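Local coordinates for uncharacterized hypothetical protein (Parabacteroides merdae, PDB 4EI0) that is of unknown function, a DUF4466 family protein with an elongated fold built largely of antiparallel beta-sheets, at residues 27-32 and 251-256; 51-56 and 98-103; 150-155 and 307-312. All coordinates share one frame; numbering follows the deposited sequence.

How the contacts relate
From the N terminus, the chain first passes through 27-32, in the loop after strand 17-22, which finds its partner only at 251-256; contact 1 therefore closes a loop of more than two hundred residues and brings the N-terminal half to the C-terminal part. Nested inside it is contact 2, where strands 51-58 and 96-100 pair within a sheet of the N-terminal half, with its centre about 32 Å from that of contact 1. Contact 3 opens at 150-155, still inside the loop of contact 1, and closes a C-terminal sheet at the end of the chain, so these two cross, whereas contacts 2 and 3 follow in series. Contacts 1 and 3 touch where K308 NZ meets I254 O.

Contact 1: residues 27-32 and 251-256; sequences VAPNIV and SKFIDD
The carbonyl oxygen I254 O accepts a hydrogen bond from the ammonium of K308 and faces P29, whose CG lies 3.8 Å away. No hydrogen bond crosses between 27-32 and 251-256 themselves; the two loops meet mainly through apolar packing on F253. Its CG is anti to the carbonyl carbon (chi1 -59°), on the backbone-N side, and the ring extends from there toward 27-32. A28 CA stands 3.8 Å over the ring centre, a CH-pi contact only 3° off the normal. A28 CB continues over that face, 3.7 Å from F253 CZ; a small residue suits this place because it lets the backbone come down onto the ring. V27 crosses at about a right angle, its CG2 3.4 Å from F253 CE1, while the rigid ring of P29 sets CD 3.7 Å from F253 CB and CB 3.6 Å from D255 OD1. An alanine in place of F253 would probably open a gap beneath A28 and leave V27 CG2 without its aromatic neighbour. The contact joins the loop between strands 17-22 and 35-43 to that between helices 243-246 and 256-261. Q244 of the first helix bonds to P29 O and touches F253, and N30 bonds to K147 O at the end of strand 138-147.

Contact 2: residues 51-56 and 98-103; sequences LSSAQV and VIDFTV
L51 and F101 pack side by side where strand 51-58 runs antiparallel to strand 96-100, which F101 directly follows, in one sheet of a beta-sandwich whose other sheet contributes strands 67-75 and 107-115. L51 CB sits 3.8 Å from the F101 ring centroid, 7° off the normal, and CD1 reaches F101 CZ; a branched aliphatic chain can cover the ring in this way. F101 CG lies anti to the carbonyl carbon (chi1 -73°), and from it the ring extends beside L51. A108 of the facing sheet touches both side chains.

S52 follows, and its carbonyl does the work: S52 O accepts a hydrogen bond from F101 N at 2.8 Å, the donor standing 45° out of the carbonyl plane, and also accepts one from a water that donates to F101 O as well. S52 and S53 both face K132 on strand 124-133, which makes a classic beta bulge at this end of the strand. S53 then pairs with D100 as a non-hydrogen-bonded pair, its CB 3.5 Å from D100 OD1 on the same face of the sheet, while its backbone N lies near the edge of the F101 ring, 3.6 Å from CD1.

A54 and I99 form the hydrogen-bonded pair, with A54 N to I99 O and I99 N to A54 O both at 2.9 Å. The small A54 suits the interior between the sheets, beside the bulkier I99, which also packs on F68 and L110. I99 CG2, between the backbone N and the carbonyl carbon, lies 3.8 Å from A54 CB. Q55 pairs with V98, again without hydrogen bonds between the two backbones; here the CA-H of V98 turns to the preceding carbonyl, V98 CA lying 3.4 Å from A54 O.

Contact 3: residues 150-155 and 307-312; sequences KMDMAK and VKRYKM
The guanidinium of R309 meets D152 at its edge, OD2 lying close to the guanidinium plane, while the Y310 ring has M151 CG near its plane, 4.2 Å from CD1, and the selenium of M312 at its edge. K150 crosses the tyrosine obliquely, and its NZ gives a hydrogen bond of 3.1 Å to K311 O, nearly along the C=O axis. D152 and R309 run side by side from a hydrogen-bonded antiparallel pair, strand 152-159 being outermost within this chain in an antiparallel sheet, next to 302-311. With the two planes 64° apart, their salt bridge, R309 NH2 to D152 OD2 at 2.9 Å, is made by one nitrogen and one oxygen, the donor standing above the carboxylate plane. A water accepts from R309 NE at 2.9 Å and donates to D152 OD2. A154 and V307 form the next hydrogen-bonded pair. Between the two pairs M153 faces K308, its selenium 4.1 Å from CE; the selenium of M151 lies 4.0 Å from K308 CD, so the long lysine lends its aliphatic stem to two selenomethionines before NZ reaches D242 and Q244. The hydroxyl of Y310 bonds to E260. R309 NH1 meets the carbonyls of N170 and F168, and D152 OD1 bridges to R121. With an arginine at each oxygen, D152 is likely to stay ionised and would probably offset part of the charge of buried R309.

Contact 1: residues 27-32 and 251-256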
ATOM      1  N   VAL B  27     -14.696  19.042  14.793  1.00 66.70           N
ATOM      2  CA  VAL B  27     -14.795  20.373  15.391  1.00 67.53           C
ATOM      3  C   VAL B  27     -14.641  21.475  14.351  1.00 57.20           C
ATOM      4  O   VAL B  27     -14.962  22.612  14.635  1.00 54.72           O
ATOM      5  CB  VAL B  27     -13.748  20.556  16.508  1.00 58.68           C
ATOM      6  CG1 VAL B  27     -14.049  19.623  17.660  1.00 60.91           C
ATOM      7  CG2 VAL B  27     -12.365  20.279  15.958  1.00 60.40           C
ATOM      8  N   ALA B  28     -14.149  21.168  13.144  1.00 51.39           N
ATOM      9  CA  ALA B  28     -13.824  22.223  12.188  1.00 52.54           C
ATOM     10  C   ALA B  28     -15.105  22.590  11.422  1.00 59.60           C
ATOM     11  O   ALA B  28     -15.702  21.743  10.788  1.00 44.31           O
ATOM     12  CB  ALA B  28     -12.688  21.827  11.242  1.00 46.97           C
ATOM     13  N   PRO B  29     -15.544  23.860  11.494  1.00 52.20           N
ATOM     14  CA  PRO B  29     -16.766  24.147  10.762  1.00 50.99           C
ATOM     15  C   PRO B  29     -16.575  24.009   9.242  1.00 40.20           C
ATOM     16  O   PRO B  29     -15.503  24.303   8.713  1.00 43.83           O
ATOM     17  CB  PRO B  29     -17.091  25.591  11.123  1.00 50.16           C
ATOM     18  CG  PRO B  29     -16.239  25.922  12.284  1.00 58.35           C
ATOM     19  CD  PRO B  29     -15.023  25.052  12.173  1.00 45.21           C
ATOM     20  N   ASN B  30     -17.658  23.617   8.579  1.00 43.62           N
ATOM     21  CA  ASN B  30     -17.710  23.382   7.151  1.00 37.73           C
ATOM     22  C   ASN B  30     -18.233  24.705   6.513  1.00 43.33           C
ATOM     23  O   ASN B  30     -19.424  25.009   6.607  1.00 40.48           O
ATOM     24  CB  ASN B  30     -18.684  22.236   6.870  1.00 39.67           C
ATOM     25  CG  ASN B  30     -18.236  20.918   7.452  1.00 48.28           C
ATOM     26  OD1 ASN B  30     -17.092  20.523   7.261  1.00 48.72           O
ATOM     27  ND2 ASN B  30     -19.147  20.211   8.117  1.00 39.68           N
ATOM     28  N   ILE B  31     -17.310  25.467   5.924  1.00 41.14           N
ATOM     29  CA  ILE B  31     -17.532  26.788   5.372  1.00 38.20           C
ATOM     30  C   ILE B  31     -17.586  26.729   3.825  1.00 38.14           C
ATOM     31  O   ILE B  31     -16.743  26.097   3.163  1.00 37.33           O
ATOM     32  CB  ILE B  31     -16.410  27.760   5.836  1.00 37.23           C
ATOM     33  CG1 ILE B  31     -16.444  27.897   7.366  1.00 43.74           C
ATOM     34  CG2 ILE B  31     -16.623  29.186   5.247  1.00 42.10           C
ATOM     35  CD1 ILE B  31     -15.175  28.507   7.942  1.00 43.54           C
ATOM     36  N   VAL B  32     -18.557  27.415   3.257  1.00 41.51           N
ATOM     37  CA  VAL B  32     -18.685  27.592   1.805  1.00 39.00           C
ATOM     38  C   VAL B  32     -17.359  27.933   1.139  1.00 49.47           C
ATOM     39  O   VAL B  32     -16.568  28.702   1.685  1.00 39.62           O
ATOM     40  CB  VAL B  32     -19.785  28.629   1.448  1.00 47.74           C
ATOM     41  CG1 VAL B  32     -19.793  28.909  -0.050  1.00 40.49           C
ATOM     42  CG2 VAL B  32     -21.164  28.101   1.893  1.00 37.08           C
ATOM     43  N   SER B 251      -5.314  24.882  17.845  1.00 88.00           N
ATOM     44  CA  SER B 251      -6.204  26.018  17.973  1.00102.56           C
ATOM     45  C   SER B 251      -7.632  25.507  18.157  1.00 73.68           C
ATOM     46  O   SER B 251      -7.937  24.307  18.086  1.00 79.81           O
ATOM     47  CB  SER B 251      -6.112  26.966  16.744  1.00 91.09           C
ATOM     48  OG  SER B 251      -5.471  28.201  17.068  1.00 84.87           O
ATOM     49  N   LYS B 252      -8.489  26.453  18.426  1.00 63.59           N
ATOM     50  CA  LYS B 252      -9.875  26.198  18.451  1.00 67.75           C
ATOM     51  C   LYS B 252     -10.492  26.894  17.235  1.00 56.79           C
ATOM     52  O   LYS B 252      -9.820  27.578  16.437  1.00 55.33           O
ATOM     53  CB  LYS B 252     -10.428  26.645  19.807  1.00 80.21           C
ATOM     54  CG  LYS B 252      -9.930  25.747  20.921  1.00 86.20           C
ATOM     55  CD  LYS B 252     -10.357  26.224  22.297  1.00 86.83           C
ATOM     56  CE  LYS B 252      -9.809  25.270  23.360  1.00 88.46           C
ATOM     57  NZ  LYS B 252      -8.440  25.659  23.811  1.00 86.70           N
ATOM     58  N   PHE B 253     -11.779  26.662  17.071  1.00 51.98           N
ATOM     59  CA  PHE B 253     -12.494  27.208  15.940  1.00 53.49           C
ATOM     60  C   PHE B 253     -13.612  28.105  16.460  1.00 43.53           C
ATOM     61  O   PHE B 253     -14.341  27.733  17.389  1.00 49.86           O
ATOM     62  CB  PHE B 253     -13.098  26.087  15.104  1.00 53.81           C
ATOM     63  CG  PHE B 253     -12.083  25.102  14.571  1.00 53.61           C
ATOM     64  CD1 PHE B 253     -11.746  23.983  15.284  1.00 56.74           C
ATOM     65  CD2 PHE B 253     -11.482  25.308  13.349  1.00 62.35           C
ATOM     66  CE1 PHE B 253     -10.835  23.075  14.785  1.00 55.33           C
ATOM     67  CE2 PHE B 253     -10.533  24.415  12.856  1.00 56.00           C
ATOM     68  CZ  PHE B 253     -10.224  23.298  13.585  1.00 52.19           C
ATOM     69  N   ILE B 254     -13.763  29.249  15.824  1.00 48.26           N
ATOM     70  CA  ILE B 254     -14.948  30.082  15.995  1.00 46.53           C
ATOM     71  C   ILE B 254     -15.998  29.529  15.071  1.00 41.57           C
ATOM     72  O   ILE B 254     -15.758  29.373  13.850  1.00 43.91           O
ATOM     73  CB  ILE B 254     -14.663  31.543  15.631  1.00 51.69           C
ATOM     74  CG1 ILE B 254     -13.564  32.096  16.556  1.00 51.40           C
ATOM     75  CG2 ILE B 254     -15.923  32.410  15.695  1.00 43.12           C
ATOM     76  CD1 ILE B 254     -12.970  33.367  15.983  1.00 51.14           C
ATOM     77  N   ASP B 255     -17.155  29.239  15.628  1.00 49.93           N
ATOM     78  CA  ASP B 255     -18.249  28.672  14.841  0.50 49.22           C
ATOM     79  C   ASP B 255     -19.453  29.620  14.930  1.00 50.31           C
ATOM     80  O   ASP B 255     -19.411  30.705  15.586  1.00 47.79           O
ATOM     81  CB  ASP B 255     -18.576  27.221  15.297  0.50 51.70           C
ATOM     82  CG  ASP B 255     -19.320  26.379  14.220  0.50 48.89           C
ATOM     83  OD1 ASP B 255     -19.720  26.902  13.161  0.50 47.18           O
ATOM     84  OD2 ASP B 255     -19.531  25.175  14.470  0.50 60.06           O
ATOM     85  N   ASP B 256     -20.522  29.235  14.256  1.00 46.24           N
ATOM     86  CA  ASP B 256     -21.741  30.037  14.242  1.00 51.64           C
ATOM     87  C   ASP B 256     -22.252  30.396  15.665  1.00 49.56           C
ATOM     88  O   ASP B 256     -22.705  31.483  15.897  1.00 46.41           O
ATOM     89  CB  ASP B 256     -22.856  29.308  13.474  1.00 51.89           C
ATOM     90  CG  ASP B 256     -22.518  29.053  11.978  1.00 52.61           C
ATOM     91  OD1 ASP B 256     -21.342  29.007  11.571  1.00 51.44           O
ATOM     92  OD2 ASP B 256     -23.487  28.917  11.192  1.00 49.41           O
TER

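Contact 2: residues 51-56 and 98-103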
ATOM      1  N   LEU B  51     -11.218  -4.268  -8.458  1.00 43.67           N
ATOM      2  CA  LEU B  51     -12.043  -3.072  -8.358  1.00 44.68           C
ATOM      3  C   LEU B  51     -12.265  -2.482  -9.770  1.00 38.28           C
ATOM      4  O   LEU B  51     -11.313  -2.333 -10.511  1.00 44.14           O
ATOM      5  CB  LEU B  51     -11.372  -2.056  -7.412  1.00 43.44           C
ATOM      6  CG  LEU B  51     -11.172  -2.506  -5.969  1.00 41.92           C
ATOM      7  CD1 LEU B  51     -10.690  -1.289  -5.170  1.00 41.46           C
ATOM      8  CD2 LEU B  51     -12.460  -3.072  -5.330  1.00 39.61           C
ATOM      9  N   SER B  52     -13.527  -2.075 -10.098  1.00 37.80           N
ATOM     10  CA  SER B  52     -13.872  -1.463 -11.408  1.00 43.39           C
ATOM     11  C   SER B  52     -14.112   0.042 -11.400  1.00 49.74           C
ATOM     12  O   SER B  52     -13.620   0.772 -12.291  1.00 45.14           O
ATOM     13  CB  SER B  52     -15.116  -2.149 -11.991  1.00 45.94           C
ATOM     14  OG  SER B  52     -14.891  -3.571 -11.990  1.00 52.19           O
ATOM     15  N   SER B  53     -14.879   0.506 -10.421  1.00 49.12           N
ATOM     16  CA  SER B  53     -15.282   1.929 -10.354  1.00 47.44           C
ATOM     17  C   SER B  53     -15.789   2.301  -8.980  1.00 42.19           C
ATOM     18  O   SER B  53     -16.179   1.440  -8.187  1.00 43.08           O
ATOM     19  CB  SER B  53     -16.327   2.277 -11.419  1.00 51.62           C
ATOM     20  OG  SER B  53     -17.555   1.601 -11.191  1.00 46.59           O
ATOM     21  N   ALA B  54     -15.785   3.606  -8.715  1.00 43.90           N
ATOM     22  CA  ALA B  54     -16.274   4.164  -7.442  1.00 45.45           C
ATOM     23  C   ALA B  54     -17.151   5.385  -7.756  1.00 41.70           C
ATOM     24  O   ALA B  54     -16.947   6.048  -8.756  1.00 43.45           O
ATOM     25  CB  ALA B  54     -15.101   4.544  -6.569  1.00 34.97           C
ATOM     26  N   GLN B  55     -18.098   5.686  -6.892  1.00 38.76           N
ATOM     27  CA  GLN B  55     -18.965   6.793  -7.107  1.00 40.51           C
ATOM     28  C   GLN B  55     -19.384   7.434  -5.795  1.00 47.13           C
ATOM     29  O   GLN B  55     -19.419   6.763  -4.780  1.00 40.89           O
ATOM     30  CB  GLN B  55     -20.196   6.259  -7.880  1.00 44.67           C
ATOM     31  CG  GLN B  55     -21.369   7.150  -7.884  1.00 45.99           C
ATOM     32  CD  GLN B  55     -22.513   6.567  -8.659  1.00 44.49           C
ATOM     33  OE1 GLN B  55     -22.458   6.414  -9.867  1.00 55.38           O
ATOM     34  NE2 GLN B  55     -23.589   6.276  -7.957  1.00 49.17           N
ATOM     35  N   VAL B  56     -19.635   8.743  -5.795  1.00 40.00           N
ATOM     36  CA  VAL B  56     -20.262   9.399  -4.635  1.00 38.78           C
ATOM     37  C   VAL B  56     -21.390  10.269  -5.152  1.00 41.61           C
ATOM     38  O   VAL B  56     -21.226  10.979  -6.177  1.00 42.36           O
ATOM     39  CB  VAL B  56     -19.380  10.346  -3.872  1.00 44.85           C
ATOM     40  CG1 VAL B  56     -19.921  10.468  -2.455  1.00 44.33           C
ATOM     41  CG2 VAL B  56     -17.975   9.916  -3.912  1.00 49.57           C
ATOM     42  N   VAL B  98     -17.996  10.118 -10.466  1.00 42.59           N
ATOM     43  CA  VAL B  98     -17.639   8.737 -10.774  0.50 38.50           C
ATOM     44  C   VAL B  98     -16.186   8.697 -11.173  1.00 37.43           C
ATOM     45  O   VAL B  98     -15.651   9.654 -11.775  1.00 40.09           O
ATOM     46  CB  VAL B  98     -18.531   8.168 -11.892  0.50 45.37           C
ATOM     47  CG1 VAL B  98     -18.249   8.879 -13.211  0.50 35.35           C
ATOM     48  CG2 VAL B  98     -18.370   6.653 -11.984  0.50 53.34           C
ATOM     49  N   ILE B  99     -15.529   7.605 -10.820  1.00 43.70           N
ATOM     50  CA  ILE B  99     -14.149   7.397 -11.221  1.00 40.38           C
ATOM     51  C   ILE B  99     -13.968   5.896 -11.565  1.00 41.38           C
ATOM     52  O   ILE B  99     -14.514   5.037 -10.876  1.00 40.22           O
ATOM     53  CB  ILE B  99     -13.171   7.844 -10.134  1.00 40.97           C
ATOM     54  CG1 ILE B  99     -11.759   7.910 -10.707  1.00 46.44           C
ATOM     55  CG2 ILE B  99     -13.294   6.898  -8.942  1.00 37.46           C
ATOM     56  CD1 ILE B  99     -10.749   8.609  -9.814  1.00 42.13           C
ATOM     57  N   ASP B 100     -13.210   5.627 -12.624  1.00 42.03           N
ATOM     58  CA  ASP B 100     -12.963   4.257 -13.119  1.00 46.76           C
ATOM     59  C   ASP B 100     -11.572   3.818 -12.784  1.00 52.46           C
ATOM     60  O   ASP B 100     -10.617   4.587 -12.996  1.00 44.79           O
ATOM     61  CB  ASP B 100     -13.072   4.195 -14.639  1.00 48.37           C
ATOM     62  CG  ASP B 100     -14.497   4.236 -15.132  1.00 55.49           C
ATOM     63  OD1 ASP B 100     -15.374   3.760 -14.422  1.00 59.97           O
ATOM     64  OD2 ASP B 100     -14.736   4.744 -16.233  1.00 92.07           O
ATOM     65  N   PHE B 101     -11.428   2.566 -12.340  1.00 46.11           N
ATOM     66  CA  PHE B 101     -10.094   2.030 -12.162  1.00 42.22           C
ATOM     67  C   PHE B 101      -9.541   1.621 -13.534  1.00 49.91           C
ATOM     68  O   PHE B 101     -10.224   1.002 -14.305  1.00 47.30           O
ATOM     69  CB  PHE B 101     -10.126   0.844 -11.217  1.00 45.02           C
ATOM     70  CG  PHE B 101     -10.339   1.218  -9.791  1.00 40.54           C
ATOM     71  CD1 PHE B 101     -11.599   1.437  -9.315  1.00 42.15           C
ATOM     72  CD2 PHE B 101      -9.275   1.281  -8.920  1.00 45.06           C
ATOM     73  CE1 PHE B 101     -11.801   1.778  -8.014  1.00 42.09           C
ATOM     74  CE2 PHE B 101      -9.460   1.654  -7.619  1.00 44.84           C
ATOM     75  CZ  PHE B 101     -10.719   1.888  -7.153  1.00 43.82           C
ATOM     76  N   THR B 102      -8.306   1.975 -13.835  1.00 44.48           N
ATOM     77  CA  THR B 102      -7.645   1.520 -15.066  1.00 43.80           C
ATOM     78  C   THR B 102      -6.502   0.584 -14.709  1.00 44.03           C
ATOM     79  O   THR B 102      -5.817   0.144 -15.584  1.00 44.24           O
ATOM     80  CB  THR B 102      -7.122   2.721 -15.883  1.00 53.03           C
ATOM     81  OG1 THR B 102      -6.397   3.581 -14.992  1.00 45.82           O
ATOM     82  CG2 THR B 102      -8.330   3.520 -16.481  1.00 47.06           C
ATOM     83  N   VAL B 103      -6.274   0.296 -13.423  1.00 37.43           N
ATOM     84  CA  VAL B 103      -5.176  -0.591 -12.977  1.00 39.94           C
ATOM     85  C   VAL B 103      -5.809  -1.716 -12.198  1.00 39.07           C
ATOM     86  O   VAL B 103      -6.767  -1.490 -11.396  1.00 42.67           O
ATOM     87  CB  VAL B 103      -4.117   0.176 -12.144  1.00 42.74           C
ATOM     88  CG1 VAL B 103      -3.081  -0.766 -11.477  1.00 39.45           C
ATOM     89  CG2 VAL B 103      -3.376   1.226 -13.011  1.00 43.63           C
TER
HETATM   90  O   HOH W   1      -8.866  -2.911 -10.642  1.00 42.95           O
HETATM   91  O   HOH W   2     -12.856  -0.344 -14.653  1.00 61.98           O

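Contact 3: residues 150-155 and 307-312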
ATOM      1  N   LYS B 150     -23.131  28.997   8.273  1.00 43.59           N
ATOM      2  CA  LYS B 150     -23.571  30.257   7.621  1.00 46.18           C
ATOM      3  C   LYS B 150     -22.442  31.235   7.371  1.00 45.07           C
ATOM      4  O   LYS B 150     -22.617  32.264   6.690  1.00 45.73           O
ATOM      5  CB  LYS B 150     -24.622  30.958   8.475  1.00 46.20           C
ATOM      6  CG  LYS B 150     -25.961  30.221   8.533  1.00 55.81           C
ATOM      7  CD  LYS B 150     -27.031  30.948   9.360  1.00 64.49           C
ATOM      8  CE  LYS B 150     -26.907  32.475   9.321  1.00 66.36           C
ATOM      9  NZ  LYS B 150     -28.132  33.157   9.837  1.00 71.84           N
HETATM   10  N   MSE B 151     -21.276  30.937   7.908  1.00 40.63           N
HETATM   11  CA  MSE B 151     -20.198  31.922   7.903  1.00 39.42           C
HETATM   12  C   MSE B 151     -19.589  32.108   6.527  1.00 40.74           C
HETATM   13  O   MSE B 151     -19.634  31.215   5.679  1.00 42.89           O
HETATM   14  CB  MSE B 151     -19.090  31.526   8.876  1.00 42.23           C
HETATM   15  CG  MSE B 151     -19.457  31.621  10.316  1.00 44.26           C
HETATM   16 SE   MSE B 151     -17.982  31.144  11.533  0.75 43.58          SE
HETATM   17  CE  MSE B 151     -17.738  29.270  10.876  1.00 46.57           C
ATOM     18  N   ASP B 152     -19.046  33.300   6.324  1.00 39.74           N
ATOM     19  CA  ASP B 152     -18.102  33.607   5.263  1.00 41.36           C
ATOM     20  C   ASP B 152     -16.742  33.771   5.868  1.00 40.83           C
ATOM     21  O   ASP B 152     -16.620  34.177   7.036  1.00 43.61           O
ATOM     22  CB  ASP B 152     -18.466  34.913   4.579  1.00 45.17           C
ATOM     23  CG  ASP B 152     -19.600  34.758   3.566  1.00 52.25           C
ATOM     24  OD1 ASP B 152     -19.433  33.992   2.606  1.00 46.43           O
ATOM     25  OD2 ASP B 152     -20.658  35.418   3.726  1.00 51.53           O
HETATM   26  N   MSE B 153     -15.708  33.474   5.089  1.00 43.07           N
HETATM   27  CA  MSE B 153     -14.346  33.653   5.529  1.00 44.20           C
HETATM   28  C   MSE B 153     -13.438  34.191   4.418  1.00 50.46           C
HETATM   29  O   MSE B 153     -13.501  33.728   3.283  1.00 45.73           O
HETATM   30  CB  MSE B 153     -13.834  32.290   6.039  1.00 39.19           C
HETATM   31  CG  MSE B 153     -12.395  32.338   6.290  1.00 47.72           C
HETATM   32 SE   MSE B 153     -11.785  30.753   7.286  0.75 51.84          SE
HETATM   33  CE  MSE B 153     -12.223  29.284   6.004  1.00 42.58           C
ATOM     34  N   ALA B 154     -12.575  35.147   4.745  1.00 42.91           N
ATOM     35  CA  ALA B 154     -11.615  35.742   3.777  1.00 42.36           C
ATOM     36  C   ALA B 154     -10.272  35.757   4.495  1.00 50.02           C
ATOM     37  O   ALA B 154     -10.191  36.244   5.631  1.00 48.53           O
ATOM     38  CB  ALA B 154     -12.061  37.146   3.418  1.00 42.20           C
ATOM     39  N   LYS B 155      -9.216  35.226   3.878  1.00 40.11           N
ATOM     40  CA  LYS B 155      -7.942  35.081   4.537  1.00 48.40           C
ATOM     41  C   LYS B 155      -6.846  35.871   3.869  1.00 54.66           C
ATOM     42  O   LYS B 155      -6.882  36.112   2.678  1.00 49.95           O
ATOM     43  CB  LYS B 155      -7.510  33.625   4.578  1.00 55.59           C
ATOM     44  CG  LYS B 155      -8.408  32.733   5.385  1.00 53.08           C
ATOM     45  CD  LYS B 155      -8.015  31.280   5.196  1.00 58.30           C
ATOM     46  CE  LYS B 155      -6.622  31.026   5.784  1.00 72.83           C
ATOM     47  NZ  LYS B 155      -6.373  29.573   5.974  1.00 78.58           N
ATOM     48  N   VAL B 307     -10.653  37.155   8.218  1.00 43.73           N
ATOM     49  CA  VAL B 307     -11.968  37.518   8.817  1.00 38.71           C
ATOM     50  C   VAL B 307     -12.950  36.398   8.633  1.00 37.55           C
ATOM     51  O   VAL B 307     -13.022  35.815   7.552  1.00 41.09           O
ATOM     52  CB  VAL B 307     -12.529  38.809   8.161  1.00 40.35           C
ATOM     53  CG1 VAL B 307     -13.929  39.181   8.668  1.00 33.93           C
ATOM     54  CG2 VAL B 307     -11.552  39.963   8.288  1.00 36.64           C
ATOM     55  N   LYS B 308     -13.654  36.049   9.702  1.00 40.97           N
ATOM     56  CA  LYS B 308     -14.885  35.296   9.652  1.00 43.59           C
ATOM     57  C   LYS B 308     -16.023  36.265   9.858  1.00 44.34           C
ATOM     58  O   LYS B 308     -15.918  37.176  10.687  1.00 42.47           O
ATOM     59  CB  LYS B 308     -14.932  34.239  10.710  1.00 37.59           C
ATOM     60  CG  LYS B 308     -14.188  32.978  10.317  1.00 44.78           C
ATOM     61  CD  LYS B 308     -14.093  31.960  11.430  1.00 46.10           C
ATOM     62  CE  LYS B 308     -13.544  30.605  10.959  1.00 41.52           C
ATOM     63  NZ  LYS B 308     -13.488  29.612  12.060  1.00 40.90           N
ATOM     64  N   ARG B 309     -17.075  36.118   9.057  1.00 35.96           N
ATOM     65  CA  ARG B 309     -18.305  36.986   9.189  1.00 38.78           C
ATOM     66  C   ARG B 309     -19.544  36.114   9.289  1.00 41.68           C
ATOM     67  O   ARG B 309     -19.612  35.048   8.671  1.00 42.04           O
ATOM     68  CB  ARG B 309     -18.396  37.912   7.992  1.00 45.96           C
ATOM     69  CG  ARG B 309     -19.543  38.919   8.050  1.00 48.17           C
ATOM     70  CD  ARG B 309     -19.766  39.670   6.752  1.00 41.52           C
ATOM     71  NE  ARG B 309     -20.243  38.802   5.696  1.00 39.56           N
ATOM     72  CZ  ARG B 309     -20.579  39.192   4.466  1.00 43.67           C
ATOM     73  NH1 ARG B 309     -20.531  40.466   4.120  1.00 41.10           N
ATOM     74  NH2 ARG B 309     -20.974  38.277   3.575  1.00 42.71           N
ATOM     75  N   TYR B 310     -20.526  36.554  10.078  1.00 40.48           N
ATOM     76  CA  TYR B 310     -21.748  35.811  10.306  1.00 35.24           C
ATOM     77  C   TYR B 310     -22.925  36.804  10.225  1.00 47.07           C
ATOM     78  O   TYR B 310     -22.926  37.834  10.900  1.00 42.08           O
ATOM     79  CB  TYR B 310     -21.690  35.140  11.696  1.00 38.40           C
ATOM     80  CG  TYR B 310     -22.928  34.359  12.100  1.00 35.04           C
ATOM     81  CD1 TYR B 310     -23.077  33.067  11.750  1.00 42.00           C
ATOM     82  CD2 TYR B 310     -23.955  34.967  12.804  1.00 42.91           C
ATOM     83  CE1 TYR B 310     -24.215  32.349  12.105  1.00 49.55           C
ATOM     84  CE2 TYR B 310     -25.089  34.280  13.159  1.00 53.37           C
ATOM     85  CZ  TYR B 310     -25.220  32.960  12.780  1.00 45.58           C
ATOM     86  OH  TYR B 310     -26.329  32.241  13.133  1.00 49.02           O
ATOM     87  N   LYS B 311     -23.889  36.488   9.379  1.00 40.45           N
ATOM     88  CA  LYS B 311     -25.095  37.278   9.224  1.00 47.32           C
ATOM     89  C   LYS B 311     -26.111  36.929  10.288  1.00 52.71           C
ATOM     90  O   LYS B 311     -26.600  35.789  10.370  1.00 51.56           O
ATOM     91  CB  LYS B 311     -25.737  37.049   7.850  1.00 44.66           C
ATOM     92  CG  LYS B 311     -26.903  38.047   7.593  1.00 52.09           C
ATOM     93  CD  LYS B 311     -27.899  37.579   6.553  1.00 61.58           C
ATOM     94  CE  LYS B 311     -27.981  38.504   5.350  1.00 75.99           C
ATOM     95  NZ  LYS B 311     -27.357  37.852   4.155  1.00 83.30           N
HETATM   96  N   MSE B 312     -26.465  37.926  11.092  1.00 51.37           N
HETATM   97  CA  MSE B 312     -27.350  37.687  12.231  1.00 54.52           C
HETATM   98  C   MSE B 312     -28.783  37.328  11.806  1.00 60.24           C
HETATM   99  O   MSE B 312     -29.269  37.627  10.696  1.00 62.08           O
HETATM  100  OXT MSE B 312     -29.473  36.649  12.568  1.00 71.37           O
HETATM  101  CB  MSE B 312     -27.316  38.894  13.162  1.00 52.69           C
HETATM  102  CG  MSE B 312     -25.940  39.133  13.780  1.00 58.35           C
HETATM  103 SE   MSE B 312     -25.407  37.708  15.035  0.75 61.32          SE
HETATM  104  CE  MSE B 312     -26.852  37.858  16.354  1.00 60.13           C
TER
HETATM  105  O   HOH W   3     -23.367  34.635   7.188  1.00 45.57           O
HETATM  106  O   HOH W   4     -21.203  36.156   6.329  1.00 42.31           O